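Local coordinates for CYTH domain-containing protein (PDB 2DC4) that is of unknown function but carries the CYTH fold, and so probably handles triphosphate-containing or other polyphosphate ligands within its barrel, at residues 7-12 against 147-152; 41-46 against 158-163; 47-50 against 55-58; 62-67 against 135-140; 110-115 against 141-146. All blocks are in the same frame, centred on the assembly; numbering follows the deposited sequence.

Contact 1 (7-12 against 147-152); sequences FRVNFE and LGLKEE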
# COMPACT_ATOMS: atom_id res chain seq x y z
N PHE A 7 7.65 17.27 22.57
CA PHE A 7 8.31 17.63 23.82
C PHE A 7 8.92 16.42 24.51
O PHE A 7 8.34 15.33 24.51
CB PHE A 7 7.33 18.28 24.80
CG PHE A 7 6.66 19.52 24.27
CD1 PHE A 7 5.55 19.42 23.43
CD2 PHE A 7 7.13 20.78 24.61
CE1 PHE A 7 4.92 20.57 22.95
CE2 PHE A 7 6.51 21.93 24.14
CZ PHE A 7 5.40 21.83 23.31
N ARG A 8 10.10 16.60 25.10
CA ARG A 8 10.74 15.52 25.84
C ARG A 8 10.08 15.66 27.21
O ARG A 8 10.08 16.75 27.80
CB ARG A 8 12.25 15.77 25.93
CG ARG A 8 13.10 14.51 25.86
CD ARG A 8 14.50 14.84 25.36
NE ARG A 8 15.13 13.67 24.74
CZ ARG A 8 15.91 13.73 23.67
NH1 ARG A 8 16.16 14.89 23.10
NH2 ARG A 8 16.42 12.63 23.16
N VAL A 9 9.52 14.58 27.72
CA VAL A 9 8.80 14.66 28.99
C VAL A 9 9.00 13.49 29.94
O VAL A 9 9.60 12.48 29.59
CB VAL A 9 7.28 14.72 28.74
CG1 VAL A 9 6.94 15.88 27.83
CG2 VAL A 9 6.82 13.39 28.14
N ASN A 10 8.49 13.66 31.15
CA ASN A 10 8.51 12.59 32.13
C ASN A 10 7.12 11.98 31.96
O ASN A 10 6.10 12.63 32.23
CB ASN A 10 8.68 13.10 33.56
CG ASN A 10 8.57 11.98 34.58
OD1 ASN A 10 7.48 11.49 34.86
ND2 ASN A 10 9.70 11.57 35.14
N PHE A 11 7.08 10.74 31.48
CA PHE A 11 5.83 10.04 31.22
C PHE A 11 4.75 10.14 32.30
O PHE A 11 3.64 10.59 32.03
CB PHE A 11 6.10 8.56 30.95
CG PHE A 11 4.87 7.80 30.58
CD1 PHE A 11 4.36 7.87 29.29
CD2 PHE A 11 4.18 7.06 31.54
CE1 PHE A 11 3.17 7.21 28.96
CE2 PHE A 11 3.00 6.40 31.22
CZ PHE A 11 2.50 6.48 29.92
N GLU A 12 5.07 9.69 33.50
CA GLU A 12 4.11 9.69 34.59
C GLU A 12 3.56 11.07 34.93
O GLU A 12 2.35 11.24 35.11
CB GLU A 12 4.71 9.04 35.84
CG GLU A 12 5.00 7.55 35.70
CD GLU A 12 6.27 7.24 34.91
OE1 GLU A 12 6.53 6.03 34.66
OE2 GLU A 12 7.01 8.18 34.56
N LEU A 147 0.18 22.76 30.46
CA LEU A 147 0.75 21.51 30.94
C LEU A 147 2.10 21.76 31.61
O LEU A 147 2.77 20.82 32.03
CB LEU A 147 0.93 20.51 29.78
CG LEU A 147 -0.37 20.00 29.13
CD1 LEU A 147 -0.01 19.23 27.86
CD2 LEU A 147 -1.13 19.10 30.10
N GLY A 148 2.50 23.02 31.69
CA GLY A 148 3.77 23.34 32.33
C GLY A 148 4.99 23.12 31.46
O GLY A 148 6.12 23.06 31.97
N LEU A 149 4.79 23.00 30.16
CA LEU A 149 5.91 22.79 29.25
C LEU A 149 6.41 24.15 28.76
O LEU A 149 5.65 25.12 28.72
CB LEU A 149 5.45 21.93 28.07
CG LEU A 149 5.01 20.53 28.49
CD1 LEU A 149 4.30 19.83 27.35
CD2 LEU A 149 6.23 19.73 28.93
N LYS A 150 7.68 24.20 28.37
CA LYS A 150 8.31 25.42 27.89
C LYS A 150 9.09 25.15 26.60
O LYS A 150 9.22 24.00 26.18
CB LYS A 150 9.27 25.98 28.95
CG LYS A 150 8.61 26.34 30.26
CD LYS A 150 9.61 26.91 31.25
CE LYS A 150 10.65 25.87 31.66
NZ LYS A 150 11.58 26.40 32.69
N GLU A 151 9.61 26.20 25.98
CA GLU A 151 10.37 26.03 24.75
C GLU A 151 11.60 25.15 24.91
O GLU A 151 11.97 24.44 23.99
CB GLU A 151 10.78 27.40 24.20
CG GLU A 151 9.60 28.22 23.70
CD GLU A 151 10.01 29.60 23.22
OE1 GLU A 151 10.91 29.69 22.36
OE2 GLU A 151 9.42 30.59 23.70
N GLU A 152 12.22 25.17 26.09
CA GLU A 152 13.41 24.35 26.31
C GLU A 152 13.08 22.86 26.31
O GLU A 152 13.98 22.03 26.20
CB GLU A 152 14.10 24.71 27.63
CG GLU A 152 13.24 24.55 28.87
CD GLU A 152 14.01 24.80 30.17
OE1 GLU A 152 14.91 25.66 30.19
OE2 GLU A 152 13.69 24.13 31.18
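Phe7 and Leu149 each set CG anti to their own carbonyl carbon (chi1 -58° and -63°), which swings the benzyl ring and the isobutyl group into one another. Leu149 CD1 lies over one face of the Phe7 ring, 4.0 Å from its centroid and 16° off the normal, a CH-pi contact. Leu149 CB follows alongside, 4.0 Å from Phe7 CD2. At the ring's rim, Lys150 O lies in the plane, 4.0 Å from Phe7 CE2. The other branch of the leucine, CD2, reaches Val9 CG1 at 4.1 Å, so one side chain spans two residues of the facing segment. Phe7 belongs to barrel strand 2-8, whereas Leu149 follows helix 133-146, which finishes in a Schellman motif at Gly148; the contact therefore lays the chain leaving that helix against the outside of the CYTH barrel. Trp141 meets the Phe7 ring edge-to-face, and Ile126 and Val154 also pack on it. With an alanine in place of Phe7, Leu149 CD1 would probably lose the face it rests on and a gap would open beside Trp141. Toward solvent, Lys150 NZ forms a weak salt bridge with Glu152 OE2 at 3.4 Å.

Contact 2 (41-46 against 158-163); sequences PKLLRV and LYIELI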
# COMPACT_ATOMS: atom_id res chain seq x y z
N PRO A 41 13.44 16.46 2.14
CA PRO A 41 13.03 16.19 3.52
C PRO A 41 11.83 15.25 3.57
O PRO A 41 10.86 15.51 4.28
CB PRO A 41 12.67 17.58 4.02
CG PRO A 41 11.90 18.11 2.83
CD PRO A 41 12.71 17.63 1.62
N LYS A 42 11.90 14.16 2.83
CA LYS A 42 10.80 13.20 2.78
C LYS A 42 10.98 11.98 3.67
O LYS A 42 12.11 11.56 3.95
CB LYS A 42 10.58 12.76 1.33
CG LYS A 42 10.36 13.93 0.38
CD LYS A 42 10.29 13.48 -1.07
CE LYS A 42 10.14 14.67 -1.99
NZ LYS A 42 8.91 15.47 -1.67
N LEU A 43 9.86 11.42 4.12
CA LEU A 43 9.84 10.24 4.99
C LEU A 43 8.90 9.19 4.43
O LEU A 43 7.88 9.52 3.82
CB LEU A 43 9.35 10.62 6.39
CG LEU A 43 10.15 11.63 7.22
CD1 LEU A 43 9.33 12.04 8.43
CD2 LEU A 43 11.47 11.01 7.64
N LEU A 44 9.23 7.92 4.64
CA LEU A 44 8.39 6.82 4.19
C LEU A 44 8.49 5.70 5.20
O LEU A 44 9.58 5.28 5.58
CB LEU A 44 8.85 6.29 2.82
CG LEU A 44 8.07 5.08 2.27
CD1 LEU A 44 6.61 5.45 2.07
CD2 LEU A 44 8.69 4.64 0.96
N ARG A 45 7.34 5.20 5.65
CA ARG A 45 7.37 4.11 6.61
C ARG A 45 6.16 3.23 6.49
O ARG A 45 5.12 3.62 5.96
CB ARG A 45 7.43 4.66 8.05
CG ARG A 45 6.11 5.27 8.48
CD ARG A 45 6.15 5.88 9.88
NE ARG A 45 4.84 6.46 10.19
CZ ARG A 45 4.67 7.61 10.82
NH1 ARG A 45 5.72 8.32 11.21
NH2 ARG A 45 3.44 8.07 11.04
N VAL A 46 6.31 2.01 6.99
CA VAL A 46 5.22 1.04 7.03
C VAL A 46 5.00 0.83 8.52
O VAL A 46 5.92 0.41 9.24
CB VAL A 46 5.60 -0.30 6.39
CG1 VAL A 46 4.51 -1.32 6.67
CG2 VAL A 46 5.81 -0.12 4.89
N LEU A 158 13.20 14.03 14.58
CA LEU A 158 12.17 13.04 14.27
C LEU A 158 12.50 11.77 15.03
O LEU A 158 13.65 11.54 15.40
CB LEU A 158 12.18 12.75 12.77
CG LEU A 158 12.06 13.98 11.86
CD1 LEU A 158 12.25 13.56 10.40
CD2 LEU A 158 10.70 14.64 12.06
N TYR A 159 11.50 10.93 15.27
CA TYR A 159 11.73 9.69 16.00
C TYR A 159 12.76 8.79 15.33
O TYR A 159 13.54 8.13 16.02
CB TYR A 159 10.41 8.93 16.17
CG TYR A 159 9.50 9.57 17.19
CD1 TYR A 159 8.17 9.85 16.91
CD2 TYR A 159 9.99 9.93 18.45
CE1 TYR A 159 7.34 10.47 17.85
CE2 TYR A 159 9.18 10.55 19.39
CZ TYR A 159 7.86 10.82 19.09
OH TYR A 159 7.07 11.46 20.02
N ILE A 160 12.78 8.77 14.00
CA ILE A 160 13.75 7.93 13.30
C ILE A 160 15.18 8.45 13.53
O ILE A 160 16.14 7.70 13.42
CB ILE A 160 13.39 7.84 11.78
CG1 ILE A 160 14.32 6.83 11.08
CG2 ILE A 160 13.48 9.21 11.13
CD1 ILE A 160 14.26 5.42 11.66
N GLU A 161 15.31 9.74 13.87
CA GLU A 161 16.62 10.33 14.14
C GLU A 161 16.99 10.19 15.63
O GLU A 161 18.16 10.26 16.00
CB GLU A 161 16.64 11.82 13.77
CG GLU A 161 16.22 12.14 12.33
CD GLU A 161 16.24 13.64 12.04
OE1 GLU A 161 15.61 14.42 12.80
OE2 GLU A 161 16.87 14.04 11.03
N LEU A 162 15.98 9.99 16.47
CA LEU A 162 16.18 9.88 17.91
C LEU A 162 16.58 8.50 18.44
O LEU A 162 17.27 8.40 19.45
CB LEU A 162 14.93 10.35 18.66
CG LEU A 162 14.63 11.84 18.57
CD1 LEU A 162 13.17 12.11 18.91
CD2 LEU A 162 15.56 12.60 19.50
N ILE A 163 16.13 7.44 17.77
CA ILE A 163 16.45 6.10 18.23
C ILE A 163 17.95 5.82 18.14
O ILE A 163 18.60 6.12 17.14
CB ILE A 163 15.68 5.04 17.43
CG1 ILE A 163 15.97 5.19 15.93
CG2 ILE A 163 14.18 5.17 17.71
CD1 ILE A 163 15.37 4.09 15.08
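Leu43 and Leu158 meet without any ring or amide between them; the flat group that bears on the contact is the Glu161 carboxylate, in the first turn of the short helix 159-162. Its OE1 is met on the anti side, 20° out of the carboxylate plane, by Leu158 N at 3.0 Å, in a nearly straight bond (171°). Leu158 is the N-cap residue, and this bond ties its backbone N to the first turn and probably helps to fix where its side chain starts. From there Leu158 and Leu43 reach for each other tip to tip. Leu158 CD1 sits in the fork of Leu43, 3.8 Å from Leu43 CD1 and equally far from Leu43 CD2. Leu43 gets there with CG anti to its carbonyl carbon (chi1 -62°). Ile160 adds a looser touch, its CG2 4.4 Å from Leu43 CD2. The C-terminal helix thus lies against strand 42-49 of the barrel, while Tyr159, on another side of the helix, hydrogen-bonds through OH to Asp125 and Asn115. Across the contact methyl groups meet and no hydrogen bond crosses, so it rests on apolar packing, while a directional hold on the helix comes from the Tyr159 hydroxyl.

Contact 3 (47-50 against 55-58); sequences RKIN and SYIT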
# COMPACT_ATOMS: atom_id res chain seq x y z
N ARG A 47 3.80 1.12 8.99
CA ARG A 47 3.47 0.97 10.40
C ARG A 47 2.56 -0.21 10.69
O ARG A 47 1.60 -0.46 9.96
CB ARG A 47 2.80 2.24 10.93
CG ARG A 47 2.13 2.07 12.29
CD ARG A 47 1.68 3.40 12.88
NE ARG A 47 2.82 4.28 13.15
CZ ARG A 47 2.72 5.57 13.46
NH1 ARG A 47 1.53 6.15 13.53
NH2 ARG A 47 3.81 6.28 13.69
N LYS A 48 2.88 -0.92 11.77
CA LYS A 48 2.08 -2.03 12.26
C LYS A 48 1.65 -1.68 13.68
O LYS A 48 2.49 -1.29 14.51
CB LYS A 48 2.91 -3.32 12.30
CG LYS A 48 3.20 -3.92 10.95
CD LYS A 48 4.05 -5.17 11.05
CE LYS A 48 5.51 -4.85 11.40
NZ LYS A 48 6.37 -6.07 11.38
N ILE A 49 0.36 -1.77 13.96
CA ILE A 49 -0.14 -1.51 15.30
C ILE A 49 -0.49 -2.91 15.77
O ILE A 49 -1.54 -3.45 15.45
CB ILE A 49 -1.39 -0.63 15.29
CG1 ILE A 49 -1.11 0.63 14.45
CG2 ILE A 49 -1.75 -0.22 16.72
CD1 ILE A 49 -2.28 1.60 14.38
N ASN A 50 0.42 -3.49 16.53
CA ASN A 50 0.27 -4.86 16.98
C ASN A 50 -0.90 -5.23 17.87
O ASN A 50 -1.34 -6.38 17.86
CB ASN A 50 1.59 -5.30 17.59
CG ASN A 50 2.76 -5.02 16.66
OD1 ASN A 50 3.02 -5.78 15.73
ND2 ASN A 50 3.49 -3.94 16.94
N SER A 55 -2.56 -1.76 9.95
CA SER A 55 -1.27 -1.49 9.30
C SER A 55 -1.46 -0.35 8.32
O SER A 55 -2.54 -0.20 7.74
CB SER A 55 -0.75 -2.73 8.55
OG SER A 55 -0.52 -3.80 9.44
N TYR A 56 -0.42 0.46 8.15
CA TYR A 56 -0.49 1.61 7.25
C TYR A 56 0.80 1.88 6.49
O TYR A 56 1.88 1.46 6.89
CB TYR A 56 -0.80 2.90 8.03
CG TYR A 56 -2.07 2.88 8.82
CD1 TYR A 56 -2.11 2.32 10.10
CD2 TYR A 56 -3.25 3.37 8.28
CE1 TYR A 56 -3.31 2.25 10.81
CE2 TYR A 56 -4.45 3.30 8.97
CZ TYR A 56 -4.47 2.73 10.24
OH TYR A 56 -5.67 2.65 10.90
N ILE A 57 0.67 2.57 5.37
CA ILE A 57 1.84 3.02 4.64
C ILE A 57 1.70 4.52 4.84
O ILE A 57 0.61 5.08 4.67
CB ILE A 57 1.78 2.74 3.13
CG1 ILE A 57 1.95 1.24 2.89
CG2 ILE A 57 2.87 3.55 2.42
CD1 ILE A 57 1.96 0.84 1.41
N THR A 58 2.79 5.18 5.24
CA THR A 58 2.74 6.61 5.45
C THR A 58 3.91 7.33 4.79
O THR A 58 5.06 6.92 4.90
CB THR A 58 2.75 6.98 6.95
OG1 THR A 58 4.02 6.62 7.50
CG2 THR A 58 1.65 6.25 7.71
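Tyr56 stands beside Ile49 and Arg47 on one face of a beta hairpin, while Lys48 and Ser55 project from the other. Arg47 and Tyr56 form an antiparallel hydrogen-bonded pair. Arg47 N donates a hydrogen bond to Tyr56 O at 2.9 Å, and Tyr56 N returns one to Arg47 O, also at 2.9 Å. Between the strands Ser55 CA approaches Arg47 O at 3.1 Å, a CA-H...O contact that supplements the pair. The tyrosine ring is met at its edge: Ile49 CD1 lies near the ring plane, 3.8 Å from Tyr56 CE1, the two side chains crossing at a slant. Ile49 reaches it with an extended chain, CD1 anti to CA (chi2 -179°). Arg47 leads its guanidinium away from the tyrosine to a salt bridge with Asp33 through NE. Its NH2 comes close to Arg45 and Lys100, a gathering of basic groups consistent with the anion-binding tunnel of CYTH proteins. On the other face Lys48 and Ser55 make the non-hydrogen-bonded pair, with Lys48 CG 4.0 Å from Ser55 OG; Lys48 NZ continues to a salt bridge with Glu32. The axes of the short segments 47-49 and 55-58 approach to 4.8 Å, their N-to-C directions 155° apart, close to antiparallel. Strand 24-36 flanks the first and strand 69-76 the second, and helix 80-89 covers the Lys48 and Ser55 face, where Ile57 also touches Leu86 of the second subunit.

Contact 4 (62-67 against 135-140); sequences ILDKRN and EGKKII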
# COMPACT_ATOMS: atom_id res chain seq x y z
N ILE A 62 8.49 17.12 5.11
CA ILE A 62 8.70 18.19 6.08
C ILE A 62 8.54 19.51 5.34
O ILE A 62 9.13 19.70 4.28
CB ILE A 62 10.12 18.16 6.67
CG1 ILE A 62 10.52 16.73 7.05
CG2 ILE A 62 10.20 19.09 7.87
CD1 ILE A 62 9.60 16.07 8.02
N LEU A 63 7.76 20.42 5.91
CA LEU A 63 7.52 21.71 5.26
C LEU A 63 8.21 22.89 5.93
O LEU A 63 8.26 23.98 5.36
CB LEU A 63 6.01 21.97 5.18
CG LEU A 63 5.16 20.86 4.56
CD1 LEU A 63 3.69 21.25 4.61
CD2 LEU A 63 5.61 20.59 3.13
N ASP A 64 8.75 22.68 7.12
CA ASP A 64 9.44 23.74 7.86
C ASP A 64 10.78 23.23 8.39
O ASP A 64 11.10 22.06 8.24
CB ASP A 64 8.58 24.23 9.02
CG ASP A 64 8.49 23.21 10.14
OD1 ASP A 64 8.21 22.03 9.85
OD2 ASP A 64 8.69 23.58 11.32
N LYS A 65 11.56 24.11 9.01
CA LYS A 65 12.86 23.70 9.54
C LYS A 65 12.84 23.31 11.02
O LYS A 65 13.88 22.98 11.59
CB LYS A 65 13.90 24.80 9.29
CG LYS A 65 14.19 25.06 7.82
CD LYS A 65 14.68 23.80 7.10
CE LYS A 65 15.03 24.09 5.65
NZ LYS A 65 13.87 24.60 4.86
N ARG A 66 11.66 23.35 11.63
CA ARG A 66 11.53 22.99 13.04
C ARG A 66 10.85 21.63 13.15
O ARG A 66 10.58 21.15 14.25
CB ARG A 66 10.69 24.02 13.79
CG ARG A 66 11.22 25.45 13.72
CD ARG A 66 10.31 26.40 14.48
NE ARG A 66 10.39 26.22 15.93
CZ ARG A 66 11.47 26.46 16.66
NH1 ARG A 66 12.58 26.91 16.08
NH2 ARG A 66 11.45 26.27 17.97
N ASN A 67 10.59 21.00 12.01
CA ASN A 67 9.92 19.70 11.98
C ASN A 67 8.56 19.80 12.67
O ASN A 67 8.15 18.89 13.39
CB ASN A 67 10.79 18.65 12.69
CG ASN A 67 12.01 18.25 11.88
OD1 ASN A 67 12.09 18.53 10.68
ND2 ASN A 67 12.98 17.62 12.54
N GLU A 135 -2.14 29.99 13.57
CA GLU A 135 -3.16 29.89 14.61
C GLU A 135 -3.04 28.54 15.30
O GLU A 135 -3.31 28.41 16.49
CB GLU A 135 -4.55 30.04 14.00
CG GLU A 135 -5.70 29.87 14.97
CD GLU A 135 -7.06 30.02 14.31
OE1 GLU A 135 -7.35 31.12 13.78
OE2 GLU A 135 -7.85 29.05 14.32
N GLY A 136 -2.65 27.53 14.53
CA GLY A 136 -2.51 26.19 15.08
C GLY A 136 -1.39 26.13 16.10
O GLY A 136 -1.56 25.57 17.19
N LYS A 137 -0.25 26.71 15.76
CA LYS A 137 0.88 26.71 16.68
C LYS A 137 0.54 27.49 17.94
O LYS A 137 1.01 27.15 19.02
CB LYS A 137 2.13 27.29 16.01
CG LYS A 137 2.68 26.41 14.91
CD LYS A 137 4.08 26.82 14.49
CE LYS A 137 4.65 25.86 13.46
NZ LYS A 137 6.07 26.15 13.13
N LYS A 138 -0.28 28.53 17.81
CA LYS A 138 -0.67 29.33 18.97
C LYS A 138 -1.52 28.47 19.91
O LYS A 138 -1.42 28.58 21.13
CB LYS A 138 -1.47 30.56 18.53
CG LYS A 138 -0.68 31.55 17.68
CD LYS A 138 -1.54 32.74 17.30
CE LYS A 138 -0.73 33.78 16.52
NZ LYS A 138 -1.54 35.00 16.23
N ILE A 139 -2.36 27.62 19.32
CA ILE A 139 -3.21 26.75 20.12
C ILE A 139 -2.35 25.71 20.84
O ILE A 139 -2.55 25.43 22.02
CB ILE A 139 -4.25 26.03 19.25
CG1 ILE A 139 -5.25 27.04 18.68
CG2 ILE A 139 -4.98 24.97 20.07
CD1 ILE A 139 -6.25 26.44 17.72
N ILE A 140 -1.40 25.14 20.11
CA ILE A 140 -0.51 24.14 20.68
C ILE A 140 0.25 24.72 21.86
O ILE A 140 0.36 24.09 22.90
CB ILE A 140 0.49 23.61 19.63
CG1 ILE A 140 -0.25 22.70 18.64
CG2 ILE A 140 1.63 22.86 20.32
CD1 ILE A 140 0.59 22.19 17.50
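Arg66 and Lys137 have the closest CA atoms of the two segments, yet these are 11.9 Å apart, so the backbones stay well separated and the reach of Lys137 spans most of the interval. Lys137 sends an extended chain from its helix, placing NZ 4.1 Å from Asp64 OD2. This is an attraction between opposite charges rather than a salt bridge; the salt bridge of Lys137 NZ is with Glu68. Asp64 comes from the opposite direction, its CG held between the backbone N and the carbonyl carbon (chi1 71°), where the carboxylate can turn back on its own loop. OD2 accepts a weak bond from Arg66 N at 3.0 Å, as in an Asx turn, and OD1 takes the backbone N of both Glu68 and Glu69. The loop so braced joins strands 54-62 and 69-76, adjacent antiparallel strands of the CYTH barrel, and faces helix 133-146 across the surface. Arg66 contributes its aliphatic part, with CD 4.5 Å from Lys137 NZ. The like charges Arg66 NE and Lys137 NZ are 5.1 Å apart, and Glu68 probably offsets them, since its carboxylate forms salt bridges with both. Ile3 of strand 2-8 also touches the Lys137 side chain.

Contact 5 (110-115 against 141-146); sequences VTFELN and WDVARR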
# COMPACT_ATOMS: atom_id res chain seq x y z
N VAL A 110 -7.41 19.37 19.52
CA VAL A 110 -6.05 19.00 19.90
C VAL A 110 -5.94 17.52 20.23
O VAL A 110 -6.83 16.96 20.87
CB VAL A 110 -5.57 19.81 21.13
CG1 VAL A 110 -4.25 19.25 21.67
CG2 VAL A 110 -5.40 21.27 20.75
N THR A 111 -4.86 16.91 19.77
CA THR A 111 -4.62 15.50 20.04
C THR A 111 -3.28 15.39 20.76
O THR A 111 -2.29 16.01 20.35
CB THR A 111 -4.55 14.68 18.73
OG1 THR A 111 -5.81 14.77 18.05
CG2 THR A 111 -4.24 13.21 19.03
N PHE A 112 -3.28 14.63 21.84
CA PHE A 112 -2.06 14.41 22.61
C PHE A 112 -1.60 13.00 22.32
O PHE A 112 -2.37 12.05 22.45
CB PHE A 112 -2.33 14.54 24.11
CG PHE A 112 -2.88 15.87 24.53
CD1 PHE A 112 -4.26 16.08 24.58
CD2 PHE A 112 -2.03 16.91 24.86
CE1 PHE A 112 -4.77 17.32 24.95
CE2 PHE A 112 -2.53 18.16 25.24
CZ PHE A 112 -3.90 18.36 25.28
N GLU A 113 -0.34 12.85 21.91
CA GLU A 113 0.20 11.52 21.67
C GLU A 113 1.38 11.39 22.62
O GLU A 113 2.43 11.98 22.39
CB GLU A 113 0.67 11.37 20.22
CG GLU A 113 -0.40 11.69 19.17
CD GLU A 113 0.04 11.38 17.76
OE1 GLU A 113 1.19 11.69 17.40
OE2 GLU A 113 -0.79 10.84 16.99
N LEU A 114 1.18 10.64 23.69
CA LEU A 114 2.22 10.42 24.69
C LEU A 114 2.93 9.14 24.31
O LEU A 114 2.35 8.05 24.41
CB LEU A 114 1.60 10.31 26.09
CG LEU A 114 2.56 10.16 27.27
CD1 LEU A 114 3.65 11.23 27.19
CD2 LEU A 114 1.77 10.28 28.57
N ASN A 115 4.17 9.27 23.88
CA ASN A 115 4.94 8.14 23.40
C ASN A 115 6.09 7.64 24.26
O ASN A 115 6.93 8.43 24.69
CB ASN A 115 5.53 8.46 22.03
CG ASN A 115 4.47 8.88 21.04
OD1 ASN A 115 3.56 8.12 20.74
ND2 ASN A 115 4.59 10.10 20.52
N TRP A 141 0.76 25.94 21.70
CA TRP A 141 1.50 26.54 22.80
C TRP A 141 0.65 26.93 24.01
O TRP A 141 1.12 26.88 25.14
CB TRP A 141 2.34 27.71 22.29
CG TRP A 141 3.61 27.20 21.69
CD1 TRP A 141 3.89 27.03 20.36
CD2 TRP A 141 4.72 26.63 22.40
NE1 TRP A 141 5.10 26.39 20.20
CE2 TRP A 141 5.62 26.13 21.44
CE3 TRP A 141 5.02 26.49 23.76
CZ2 TRP A 141 6.82 25.50 21.79
CZ3 TRP A 141 6.22 25.86 24.11
CH2 TRP A 141 7.10 25.38 23.13
N ASP A 142 -0.62 27.29 23.79
CA ASP A 142 -1.47 27.61 24.93
C ASP A 142 -1.68 26.33 25.74
O ASP A 142 -1.70 26.34 26.97
CB ASP A 142 -2.83 28.15 24.47
CG ASP A 142 -2.76 29.61 24.05
OD1 ASP A 142 -1.97 30.36 24.65
OD2 ASP A 142 -3.51 29.99 23.12
N VAL A 143 -1.85 25.22 25.03
CA VAL A 143 -2.03 23.92 25.67
C VAL A 143 -0.74 23.49 26.36
O VAL A 143 -0.76 23.03 27.50
CB VAL A 143 -2.42 22.83 24.64
CG1 VAL A 143 -2.51 21.47 25.32
CG2 VAL A 143 -3.74 23.19 23.99
N ALA A 144 0.39 23.65 25.68
CA ALA A 144 1.67 23.26 26.25
C ALA A 144 1.94 23.97 27.58
O ALA A 144 2.32 23.34 28.56
CB ALA A 144 2.80 23.58 25.26
N ARG A 145 1.73 25.28 27.61
CA ARG A 145 1.95 26.05 28.83
C ARG A 145 1.00 25.63 29.94
O ARG A 145 1.35 25.67 31.13
CB ARG A 145 1.81 27.55 28.54
CG ARG A 145 2.81 28.06 27.49
CD ARG A 145 2.97 29.58 27.54
NE ARG A 145 1.74 30.30 27.23
CZ ARG A 145 1.31 30.58 26.00
NH1 ARG A 145 2.01 30.19 24.94
NH2 ARG A 145 0.17 31.23 25.83
N ARG A 146 -0.20 25.22 29.57
CA ARG A 146 -1.15 24.79 30.58
C ARG A 146 -0.66 23.48 31.20
O ARG A 146 -1.02 23.13 32.32
CB ARG A 146 -2.54 24.60 29.97
CG ARG A 146 -3.58 24.28 31.01
CD ARG A 146 -4.95 24.65 30.51
NE ARG A 146 -5.98 24.31 31.49
CZ ARG A 146 -7.28 24.53 31.28
NH1 ARG A 146 -7.67 25.09 30.15
NH2 ARG A 146 -8.17 24.19 32.20
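Val143 of helix 133-146 packs on Phe112 and Val110 of strand 110-117, a helix-on-sheet joint on the outside of the antiparallel CYTH barrel. The tight part is the meeting of Val143 CG1 with the edge of the Phe112 ring: CG1 lies near the ring plane, 3.3 Å from Phe112 CE2 and 3.4 Å from Phe112 CZ. These are close distances for carbon atoms, so the methyl is pressed against the ring's far end. Val143 CG1 is anti to its backbone N (chi1 176°), the setting that points it from the helix to the ring. Within the strand, Val110 CG1 lies over one face of the same ring, toward its rim and 3.7 Å above its plane, so the aromatic group is held both at an edge and on a face. Leu107, Leu124 and Leu147 also pack on Phe112 and continue the apolar layer. The second branch fits less closely: the Val110 and Val143 side chains run alongside each other in opposite senses, their CG2 atoms 4.1 Å apart. No hydrogen bond or charge crosses the contact. On the solvent side of the helix, the exposed Asp142 and Arg145, three residues apart, form a salt bridge instead of touching the strand. The Arg145 guanidinium folds back with Asp142 CA over one face, toward its rim and 4.0 Å above its plane, and its NH2 comes to 2.6 Å from Asp142 OD1.

In the fold
Contacts 3 and 5 are buried and contact 1 partly so, whereas contacts 2 and 4 lie at the surface. Contacts 4 and 5 use successive turns of helix 133-146, one through charges at the surface, the other through apolar packing on the sheet; contact 1 takes up the chain just beyond, where Leu149 N probably hydrogen-bonds to Ala144 O. Contacts 2 and 3 share strand 42-49, which offers methyl groups to the C-terminal helix at one end and backbone hydrogen bonds to its hairpin partner at the other. Contact 3 alone has hydrogen bonds crossing between its segments. Its centre is about 24 Å from that of contact 5, on opposite sides of the chain's centre.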